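Local coordinates for protein sugar kinase (Agrobacterium tumefaciens, PDB 2RBC) that probably transfers a phosphate group from ATP to a sugar, as a putative ribokinase-like carbohydrate kinase of the pfkB family, at residues Gly247-Glu252 / Pro256-Gln261; Pro228-Arg233 / Ile239-Gly244; His206-Glu211 / Asp276-Thr281. All coordinates share one frame; numbering follows the deposited sequence.

Interaction 1 (Gly247-Glu252 / Pro256-Gln261); sequences GCWWTE and PTVHFQ. With SO4 (sulfate ion), chain B.
One face of the W250 indole carries H259 CB across the antiparallel beta hairpin of strands 248-251 and 258-261; this CB sits 3.4 Å from the centroid of the six-membered ring and only 11° off its normal, a CH-pi contact. Q261 CB meets the rim of the same indole at CZ3, close to its plane, and the carboxylate of E252 lies in plane at the NE1 edge. On the other face of the hairpin, F260 CD1 stands over the centre of the W249 indole, 3.3 Å from W249 CE2, while V258 CG1 touches the edge at CD1; the W249 and F260 rings meet obliquely, their planes at 39°. The hairpin ends the large mixed sheet of this ribokinase-type fold. Its backbone evidence is two reciprocal pairs of bonds, C248 with Q261 and W250 with H259, the straightest being H259 N to W250 O at 2.7 Å. W250 owes its reach to a first torsion of 80°, which sets CG between backbone N and carbonyl carbon and lays the indole across to H259. W250 NE1 then donates to E252 OE2 (3.0 Å), meeting it from above the carboxylate plane; E252 OE1 is held by S292. Helix 292-307 covers this W250 face, and helix 223-233 the W249 face. Near the turn, a water accepts from E252 N and donates to T257 O. At the far end, Q261 OE1 accepts from R293 and R297. A sulfate ion, probably from the crystallisation liquor and also bound by R297 and R332, accepts from Q261 NE2 through O2 at 2.6 Å.

Interaction 2 (Pro228-Arg233 / Ile239-Gly244); sequences PVLHAR and IAVTAG
L230 overlaps two strand residues on the same face of strand 238-242, its CB resting on I239 and one of its terminal methyls on V241. The evidence is two apolar approaches: L230 CB lies 3.9 Å from I239 CG2, and L230 CD1 lies 3.8 Å from V241 CG2. The leucine crosses both partners at about a right angle, so it bridges from one to the next instead of running alongside either. Its torsions explain the reach: CG is turned away from the carbonyl carbon (chi1 -71°), and an extended second torsion of 173° carries CD1 onward to V241. On the strand, I239 offers CG2, the branch opposite its backbone N, whereas V241 offers the methyl that lies beside its own N. A240, between them, points its CB away from the helix, as expected where successive strand residues face opposite sides of a sheet. The contact is wholly apolar, small at 141 Å² summed over both sides, and all three participants are buried. It packs helix 223-233 onto the strand that follows it in the chain, within the layered alpha/beta core characteristic of the ribokinase-type fold. Further contacts of I239 and V241 with L227, and of V241 with V223, extend this helix-on-sheet seam toward the start of the helix. L230 also meets L217 and T218 of helix 211-218 and F209 of strand 206-210, while strand 238-242 itself lies between strands 206-210 and 248-251.

Interaction 3 (His206-Glu211 / Asp276-Thr281); sequences HIVFSE and DIFHGT
V208 of strand 206-210 meets the helix that begins at residue 274 through two neighbouring residues, F278 and H279, in a helix-on-sheet contact of the ribokinase-type alpha/beta fold. Taken in order, the helical segment opens with D276, whose carbonyl O accepts from G280 N at 3.0 Å, a regular helical bond; its side chain touches D188 of strand 185-189. By its place at the end of a DTLAAGD run, which matches the pfkB signature, D276 probably corresponds to the catalytic base of relatives. I277 follows, its carbonyl turned along the helix toward T281. F278 is the first to face the strand, its CB directed toward it. With CG anti to the backbone N (chi1 -173°), the ring swings out so that F278 CE1 comes to 4.0 Å from V208 CG1; the approach is oblique to the ring. Beyond the valine, F278 touches T242 of strand 238-242 and, on its helical side, S299 and S300 of helix 292-307, so the phenyl ring fills a place between the sheet and that helix. H279 supplies the larger share of the buried area on the helical side. Its CB does not aim at the strand, yet with CG anti to the carbonyl carbon (chi1 -61°) the ring's turn about chi2 brings its CD2-NE2 edge to the valine: V208 CG1 lies in the imidazole plane, 3.6 Å from both H279 CD2 and H279 NE2. H279 also touches D188, while V208 packs on T242, so the seam spans three adjacent strands of the sheet. Two residues on, T281 touches S299 and A302 and bonds back to the helix, its OG1 2.8 Å from I277 O, an oxygen that T281 N reaches from the opposite face of the carbonyl plane.

All three contacts are built on one mixed sheet, in which strands 206-210, 238-242, 248-251 and 258-261 are consecutive neighbours. Interaction 1, the hairpin at the end of this run, is only partly buried, covers 570 Å² and mixes backbone bonds, ring contacts and polar ends. Interactions 2 and 3 are fully buried, under 150 Å² each, and rest on side-chain contacts between a helix and a strand. Their strands are probably bonded to one another, as A240 N to I207 O (2.9 Å) indicates, and T251 N probably bonds I239 O to join interaction 1. C248 SG touches F278 CZ, while interactions 1 and 2 lie within the chain loop that interaction 3 closes.

Interaction 1 (Gly247-Glu252 / Pro256-Gln261)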
loop_
_atom_site.group_PDB
_atom_site.type_symbol
_atom_site.label_atom_id
_atom_site.label_comp_id
_atom_site.label_asym_id
_atom_site.label_seq_id
_atom_site.Cartn_x
_atom_site.Cartn_y
_atom_site.Cartn_z
ATOM N N GLY A 247 -8.100 9.587 -30.092
ATOM C CA GLY A 247 -8.160 8.548 -31.102
ATOM C C GLY A 247 -6.814 7.861 -31.276
ATOM O O GLY A 247 -5.966 7.859 -30.388
ATOM N N CYS A 248 -6.622 7.306 -32.456
ATOM C CA CYS A 248 -5.462 6.461 -32.771
ATOM C C CYS A 248 -5.066 6.660 -34.239
ATOM O O CYS A 248 -5.905 6.573 -35.128
ATOM C CB CYS A 248 -5.822 5.018 -32.495
ATOM S SG CYS A 248 -4.524 3.879 -32.907
ATOM N N TRP A 249 -3.793 6.978 -34.462
ATOM C CA TRP A 249 -3.215 7.111 -35.786
ATOM C C TRP A 249 -2.329 5.923 -36.053
ATOM O O TRP A 249 -1.655 5.459 -35.149
ATOM C CB TRP A 249 -2.345 8.363 -35.864
ATOM C CG TRP A 249 -3.120 9.636 -35.941
ATOM C CD1 TRP A 249 -3.436 10.324 -37.070
ATOM C CD2 TRP A 249 -3.678 10.374 -34.851
ATOM N NE1 TRP A 249 -4.147 11.447 -36.753
ATOM C CE2 TRP A 249 -4.294 11.515 -35.397
ATOM C CE3 TRP A 249 -3.685 10.195 -33.461
ATOM C CZ2 TRP A 249 -4.937 12.472 -34.617
ATOM C CZ3 TRP A 249 -4.324 11.174 -32.665
ATOM C CH2 TRP A 249 -4.953 12.281 -33.255
ATOM N N TRP A 250 -2.330 5.412 -37.283
ATOM C CA TRP A 250 -1.441 4.275 -37.591
ATOM C C TRP A 250 -1.043 4.234 -39.047
ATOM O O TRP A 250 -1.690 4.851 -39.919
ATOM C CB TRP A 250 -2.080 2.916 -37.181
ATOM C CG TRP A 250 -3.117 2.338 -38.152
ATOM C CD1 TRP A 250 -2.892 1.432 -39.130
ATOM C CD2 TRP A 250 -4.518 2.614 -38.174
ATOM N NE1 TRP A 250 -4.064 1.131 -39.786
ATOM C CE2 TRP A 250 -5.082 1.839 -39.207
ATOM C CE3 TRP A 250 -5.361 3.447 -37.412
ATOM C CZ2 TRP A 250 -6.448 1.891 -39.529
ATOM C CZ3 TRP A 250 -6.705 3.480 -37.707
ATOM C CH2 TRP A 250 -7.240 2.696 -38.758
ATOM N N THR A 251 0.031 3.478 -39.278
ATOM C CA THR A 251 0.506 3.121 -40.600
ATOM C C THR A 251 0.685 1.594 -40.682
ATOM O O THR A 251 1.171 0.931 -39.752
ATOM C CB THR A 251 1.841 3.867 -40.966
ATOM O OG1 THR A 251 2.856 3.516 -40.029
ATOM C CG2 THR A 251 1.692 5.388 -40.977
ATOM N N GLU A 252 0.279 1.040 -41.821
ATOM C CA GLU A 252 0.486 -0.368 -42.111
ATOM C C GLU A 252 1.930 -0.629 -42.516
ATOM O O GLU A 252 2.639 0.280 -42.979
ATOM C CB GLU A 252 -0.412 -0.801 -43.265
ATOM C CG GLU A 252 -1.891 -0.476 -43.086
ATOM C CD GLU A 252 -2.604 -1.398 -42.114
ATOM O OE1 GLU A 252 -2.024 -2.441 -41.704
ATOM O OE2 GLU A 252 -3.764 -1.058 -41.771
ATOM N N PRO A 256 3.274 4.209 -46.342
ATOM C CA PRO A 256 3.298 5.397 -45.466
ATOM C C PRO A 256 1.970 6.102 -45.248
ATOM O O PRO A 256 1.941 7.081 -44.521
ATOM C CB PRO A 256 4.256 6.342 -46.191
ATOM C CG PRO A 256 4.100 6.003 -47.663
ATOM C CD PRO A 256 3.690 4.533 -47.722
ATOM N N THR A 257 0.886 5.643 -45.881
ATOM C CA THR A 257 -0.416 6.223 -45.639
ATOM C C THR A 257 -0.772 6.200 -44.162
ATOM O O THR A 257 -0.739 5.138 -43.533
ATOM C CB THR A 257 -1.519 5.488 -46.412
ATOM O OG1 THR A 257 -1.156 5.431 -47.793
ATOM C CG2 THR A 257 -2.831 6.224 -46.242
ATOM N N VAL A 258 -1.062 7.378 -43.613
ATOM C CA VAL A 258 -1.450 7.533 -42.213
ATOM C C VAL A 258 -2.978 7.405 -42.098
ATOM O O VAL A 258 -3.724 8.120 -42.748
ATOM C CB VAL A 258 -0.925 8.868 -41.601
ATOM C CG1 VAL A 258 -1.369 9.018 -40.112
ATOM C CG2 VAL A 258 0.626 8.927 -41.714
ATOM N N HIS A 259 -3.430 6.461 -41.277
ATOM C CA HIS A 259 -4.861 6.231 -41.027
ATOM C C HIS A 259 -5.173 6.749 -39.662
ATOM O O HIS A 259 -4.312 6.788 -38.782
ATOM C CB HIS A 259 -5.192 4.740 -41.089
ATOM C CG HIS A 259 -4.781 4.110 -42.370
ATOM N ND1 HIS A 259 -5.413 4.383 -43.564
ATOM C CD2 HIS A 259 -3.754 3.285 -42.666
ATOM C CE1 HIS A 259 -4.804 3.724 -44.535
ATOM N NE2 HIS A 259 -3.802 3.041 -44.014
ATOM N N PHE A 260 -6.432 7.101 -39.471
ATOM C CA PHE A 260 -6.905 7.615 -38.219
ATOM C C PHE A 260 -8.252 6.975 -37.879
ATOM O O PHE A 260 -9.118 6.777 -38.758
ATOM C CB PHE A 260 -7.060 9.134 -38.281
ATOM C CG PHE A 260 -7.708 9.716 -37.053
ATOM C CD1 PHE A 260 -7.052 9.690 -35.848
ATOM C CD2 PHE A 260 -8.975 10.266 -37.105
ATOM C CE1 PHE A 260 -7.642 10.189 -34.709
ATOM C CE2 PHE A 260 -9.568 10.761 -35.980
ATOM C CZ PHE A 260 -8.902 10.725 -34.778
ATOM N N GLN A 261 -8.420 6.683 -36.593
ATOM C CA GLN A 261 -9.677 6.166 -36.070
ATOM C C GLN A 261 -10.034 6.900 -34.788
ATOM O O GLN A 261 -9.294 6.892 -33.822
ATOM C CB GLN A 261 -9.563 4.654 -35.810
ATOM C CG GLN A 261 -10.816 3.986 -35.211
ATOM C CD GLN A 261 -12.038 4.209 -36.050
ATOM O OE1 GLN A 261 -12.093 3.745 -37.187
ATOM N NE2 GLN A 261 -13.033 4.922 -35.512
HETATM S S SO4 B . -15.759 6.005 -37.191
HETATM O O1 SO4 B . -16.727 6.032 -38.283
HETATM O O2 SO4 B . -14.643 5.140 -37.540
HETATM O O3 SO4 B . -15.205 7.341 -36.947
HETATM O O4 SO4 B . -16.451 5.479 -36.016
HETATM O O HOH W 1 -0.040 2.775 -44.127
#

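Interaction 2 (Pro228-Arg233 / Ile239-Gly244)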
loop_
_atom_site.group_PDB
_atom_site.type_symbol
_atom_site.label_atom_id
_atom_site.label_comp_id
_atom_site.label_asym_id
_atom_site.label_seq_id
_atom_site.Cartn_x
_atom_site.Cartn_y
_atom_site.Cartn_z
ATOM N N PRO A 228 4.621 9.762 -39.753
ATOM C CA PRO A 228 5.564 9.749 -40.873
ATOM C C PRO A 228 7.003 9.335 -40.518
ATOM O O PRO A 228 7.609 8.553 -41.260
ATOM C CB PRO A 228 5.475 11.179 -41.432
ATOM C CG PRO A 228 4.106 11.606 -41.068
ATOM C CD PRO A 228 3.848 11.021 -39.726
ATOM N N VAL A 229 7.502 9.812 -39.373
ATOM C CA VAL A 229 8.865 9.534 -38.956
ATOM C C VAL A 229 8.971 8.088 -38.470
ATOM O O VAL A 229 9.922 7.401 -38.790
ATOM C CB VAL A 229 9.353 10.480 -37.820
ATOM C CG1 VAL A 229 10.904 10.454 -37.781
ATOM C CG2 VAL A 229 8.863 11.890 -38.051
ATOM N N LEU A 230 7.982 7.632 -37.705
ATOM C CA LEU A 230 8.030 6.314 -37.132
ATOM C C LEU A 230 7.871 5.262 -38.250
ATOM O O LEU A 230 8.534 4.237 -38.220
ATOM C CB LEU A 230 6.955 6.144 -36.036
ATOM C CG LEU A 230 7.173 6.900 -34.724
ATOM C CD1 LEU A 230 5.942 6.779 -33.792
ATOM C CD2 LEU A 230 8.470 6.348 -34.051
ATOM N N HIS A 231 7.037 5.531 -39.243
ATOM C CA HIS A 231 6.950 4.637 -40.373
ATOM C C HIS A 231 8.292 4.523 -41.134
ATOM O O HIS A 231 8.726 3.446 -41.495
ATOM C CB HIS A 231 5.875 5.063 -41.362
ATOM C CG HIS A 231 5.947 4.284 -42.639
ATOM N ND1 HIS A 231 5.589 2.954 -42.703
ATOM C CD2 HIS A 231 6.453 4.599 -43.853
ATOM C CE1 HIS A 231 5.815 2.505 -43.923
ATOM N NE2 HIS A 231 6.323 3.489 -44.645
ATOM N N ALA A 232 8.920 5.660 -41.383
ATOM C CA ALA A 232 10.157 5.712 -42.127
ATOM C C ALA A 232 11.240 4.946 -41.392
ATOM O O ALA A 232 12.039 4.285 -42.029
ATOM C CB ALA A 232 10.594 7.154 -42.386
ATOM N N ARG A 233 11.267 5.041 -40.066
ATOM C CA ARG A 233 12.246 4.327 -39.250
ATOM C C ARG A 233 12.044 2.797 -39.246
ATOM O O ARG A 233 13.006 2.052 -39.195
ATOM C CB ARG A 233 12.241 4.843 -37.815
ATOM C CG ARG A 233 12.831 6.210 -37.682
ATOM C CD ARG A 233 12.856 6.609 -36.226
ATOM N NE ARG A 233 13.232 8.007 -36.090
ATOM C CZ ARG A 233 13.227 8.662 -34.935
ATOM N NH1 ARG A 233 12.830 8.055 -33.828
ATOM N NH2 ARG A 233 13.570 9.935 -34.905
ATOM N N ILE A 239 2.694 0.318 -37.249
ATOM C CA ILE A 239 2.928 1.310 -36.204
ATOM C C ILE A 239 1.654 2.084 -35.885
ATOM O O ILE A 239 1.068 2.701 -36.765
ATOM C CB ILE A 239 3.957 2.358 -36.635
ATOM C CG1 ILE A 239 5.284 1.710 -37.105
ATOM C CG2 ILE A 239 4.177 3.401 -35.517
ATOM C CD1 ILE A 239 6.085 1.040 -36.018
ATOM N N ALA A 240 1.255 2.058 -34.617
ATOM C CA ALA A 240 0.154 2.866 -34.132
ATOM C C ALA A 240 0.617 3.779 -32.988
ATOM O O ALA A 240 1.508 3.423 -32.227
ATOM C CB ALA A 240 -1.036 1.939 -33.652
ATOM N N VAL A 241 0.025 4.958 -32.894
ATOM C CA VAL A 241 0.196 5.792 -31.713
ATOM C C VAL A 241 -1.190 6.084 -31.175
ATOM O O VAL A 241 -2.049 6.596 -31.924
ATOM C CB VAL A 241 0.953 7.101 -32.001
ATOM C CG1 VAL A 241 1.182 7.877 -30.676
ATOM C CG2 VAL A 241 2.314 6.833 -32.705
ATOM N N THR A 242 -1.424 5.733 -29.905
ATOM C CA THR A 242 -2.725 6.026 -29.254
ATOM C C THR A 242 -2.659 7.385 -28.577
ATOM O O THR A 242 -1.589 7.801 -28.115
ATOM C CB THR A 242 -3.119 4.965 -28.242
ATOM O OG1 THR A 242 -2.109 4.904 -27.219
ATOM C CG2 THR A 242 -3.263 3.606 -28.929
ATOM N N ALA A 243 -3.804 8.080 -28.549
ATOM C CA ALA A 243 -3.912 9.428 -27.977
ATOM C C ALA A 243 -5.136 9.549 -27.059
ATOM O O ALA A 243 -5.740 10.609 -26.950
ATOM C CB ALA A 243 -3.937 10.507 -29.109
ATOM N N GLY A 244 -5.496 8.448 -26.391
ATOM C CA GLY A 244 -6.686 8.393 -25.537
ATOM C C GLY A 244 -7.958 8.853 -26.212
ATOM O O GLY A 244 -8.328 8.381 -27.283
#

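Interaction 3 (His206-Glu211 / Asp276-Thr281)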
loop_
_atom_site.group_PDB
_atom_site.type_symbol
_atom_site.label_atom_id
_atom_site.label_comp_id
_atom_site.label_asym_id
_atom_site.label_seq_id
_atom_site.Cartn_x
_atom_site.Cartn_y
_atom_site.Cartn_z
ATOM N N HIS A 206 4.489 -5.427 -34.961
ATOM C CA HIS A 206 3.465 -4.422 -34.667
ATOM C C HIS A 206 3.877 -3.667 -33.439
ATOM O O HIS A 206 4.266 -4.289 -32.470
ATOM C CB HIS A 206 2.122 -5.065 -34.316
ATOM C CG HIS A 206 1.481 -5.830 -35.426
ATOM N ND1 HIS A 206 1.894 -7.100 -35.795
ATOM C CD2 HIS A 206 0.387 -5.546 -36.168
ATOM C CE1 HIS A 206 1.092 -7.532 -36.753
ATOM N NE2 HIS A 206 0.169 -6.604 -36.998
ATOM N N ILE A 207 3.822 -2.335 -33.469
ATOM C CA ILE A 207 4.077 -1.537 -32.257
ATOM C C ILE A 207 2.928 -0.571 -32.008
ATOM O O ILE A 207 2.472 0.095 -32.938
ATOM C CB ILE A 207 5.378 -0.706 -32.352
ATOM C CG1 ILE A 207 6.584 -1.532 -32.815
ATOM C CG2 ILE A 207 5.637 0.024 -31.028
ATOM C CD1 ILE A 207 7.840 -0.684 -33.155
ATOM N N VAL A 208 2.452 -0.510 -30.760
ATOM C CA VAL A 208 1.443 0.469 -30.383
ATOM C C VAL A 208 2.119 1.312 -29.346
ATOM O O VAL A 208 2.354 0.846 -28.235
ATOM C CB VAL A 208 0.154 -0.140 -29.808
ATOM C CG1 VAL A 208 -0.866 0.974 -29.505
ATOM C CG2 VAL A 208 -0.391 -1.254 -30.728
ATOM N N PHE A 209 2.497 2.526 -29.749
ATOM C CA PHE A 209 3.120 3.491 -28.846
ATOM C C PHE A 209 2.041 4.330 -28.131
ATOM O O PHE A 209 1.002 4.648 -28.714
ATOM C CB PHE A 209 4.007 4.499 -29.618
ATOM C CG PHE A 209 5.227 3.905 -30.264
ATOM C CD1 PHE A 209 6.371 3.610 -29.502
ATOM C CD2 PHE A 209 5.281 3.732 -31.659
ATOM C CE1 PHE A 209 7.528 3.120 -30.120
ATOM C CE2 PHE A 209 6.416 3.230 -32.293
ATOM C CZ PHE A 209 7.549 2.914 -31.531
ATOM N N SER A 210 2.311 4.705 -26.872
ATOM C CA SER A 210 1.503 5.690 -26.181
ATOM C C SER A 210 1.988 7.029 -26.692
ATOM O O SER A 210 3.123 7.148 -27.171
ATOM C CB SER A 210 1.748 5.611 -24.665
ATOM O OG SER A 210 3.111 5.852 -24.392
ATOM N N GLU A 211 1.152 8.048 -26.587
ATOM C CA GLU A 211 1.595 9.370 -27.001
ATOM C C GLU A 211 2.932 9.853 -26.343
ATOM O O GLU A 211 3.863 10.325 -27.018
ATOM C CB GLU A 211 0.456 10.366 -26.785
ATOM C CG GLU A 211 0.884 11.782 -27.054
ATOM C CD GLU A 211 -0.297 12.730 -27.168
ATOM O OE1 GLU A 211 -1.455 12.302 -26.972
ATOM O OE2 GLU A 211 -0.023 13.913 -27.462
ATOM N N ASP A 276 -3.516 -0.607 -21.600
ATOM C CA ASP A 276 -3.359 -2.058 -21.462
ATOM C C ASP A 276 -4.542 -2.861 -21.999
ATOM O O ASP A 276 -4.382 -3.905 -22.651
ATOM C CB ASP A 276 -3.144 -2.433 -20.000
ATOM C CG ASP A 276 -1.981 -1.681 -19.366
ATOM O OD1 ASP A 276 -0.998 -1.438 -20.096
ATOM O OD2 ASP A 276 -2.047 -1.350 -18.158
ATOM N N ILE A 277 -5.739 -2.387 -21.718
ATOM C CA ILE A 277 -6.912 -3.041 -22.269
ATOM C C ILE A 277 -6.863 -2.930 -23.791
ATOM O O ILE A 277 -7.205 -3.890 -24.495
ATOM C CB ILE A 277 -8.222 -2.465 -21.666
ATOM C CG1 ILE A 277 -8.579 -3.134 -20.327
ATOM C CG2 ILE A 277 -9.414 -2.656 -22.643
ATOM C CD1 ILE A 277 -7.436 -3.333 -19.267
ATOM N N PHE A 278 -6.478 -1.758 -24.301
ATOM C CA PHE A 278 -6.291 -1.551 -25.739
ATOM C C PHE A 278 -5.319 -2.575 -26.307
ATOM O O PHE A 278 -5.636 -3.240 -27.266
ATOM C CB PHE A 278 -5.805 -0.111 -26.072
ATOM C CG PHE A 278 -5.753 0.228 -27.569
ATOM C CD1 PHE A 278 -4.760 -0.300 -28.395
ATOM C CD2 PHE A 278 -6.693 1.108 -28.141
ATOM C CE1 PHE A 278 -4.733 -0.008 -29.755
ATOM C CE2 PHE A 278 -6.669 1.425 -29.515
ATOM C CZ PHE A 278 -5.697 0.867 -30.319
ATOM N N HIS A 279 -4.139 -2.692 -25.703
ATOM C CA HIS A 279 -3.083 -3.566 -26.241
ATOM C C HIS A 279 -3.448 -5.043 -26.254
ATOM O O HIS A 279 -3.175 -5.761 -27.225
ATOM C CB HIS A 279 -1.788 -3.363 -25.446
ATOM C CG HIS A 279 -1.281 -1.964 -25.518
ATOM N ND1 HIS A 279 -0.739 -1.316 -24.432
ATOM C CD2 HIS A 279 -1.287 -1.065 -26.530
ATOM C CE1 HIS A 279 -0.442 -0.066 -24.774
ATOM N NE2 HIS A 279 -0.755 0.108 -26.043
ATOM N N GLY A 280 -4.052 -5.500 -25.172
ATOM C CA GLY A 280 -4.467 -6.882 -25.065
ATOM C C GLY A 280 -5.537 -7.193 -26.105
ATOM O O GLY A 280 -5.486 -8.241 -26.721
ATOM N N THR A 281 -6.514 -6.299 -26.280
ATOM C CA THR A 281 -7.567 -6.491 -27.288
ATOM C C THR A 281 -6.944 -6.543 -28.672
ATOM O O THR A 281 -7.302 -7.374 -29.514
ATOM C CB THR A 281 -8.627 -5.332 -27.198
ATOM O OG1 THR A 281 -9.233 -5.328 -25.887
ATOM C CG2 THR A 281 -9.721 -5.503 -28.232
#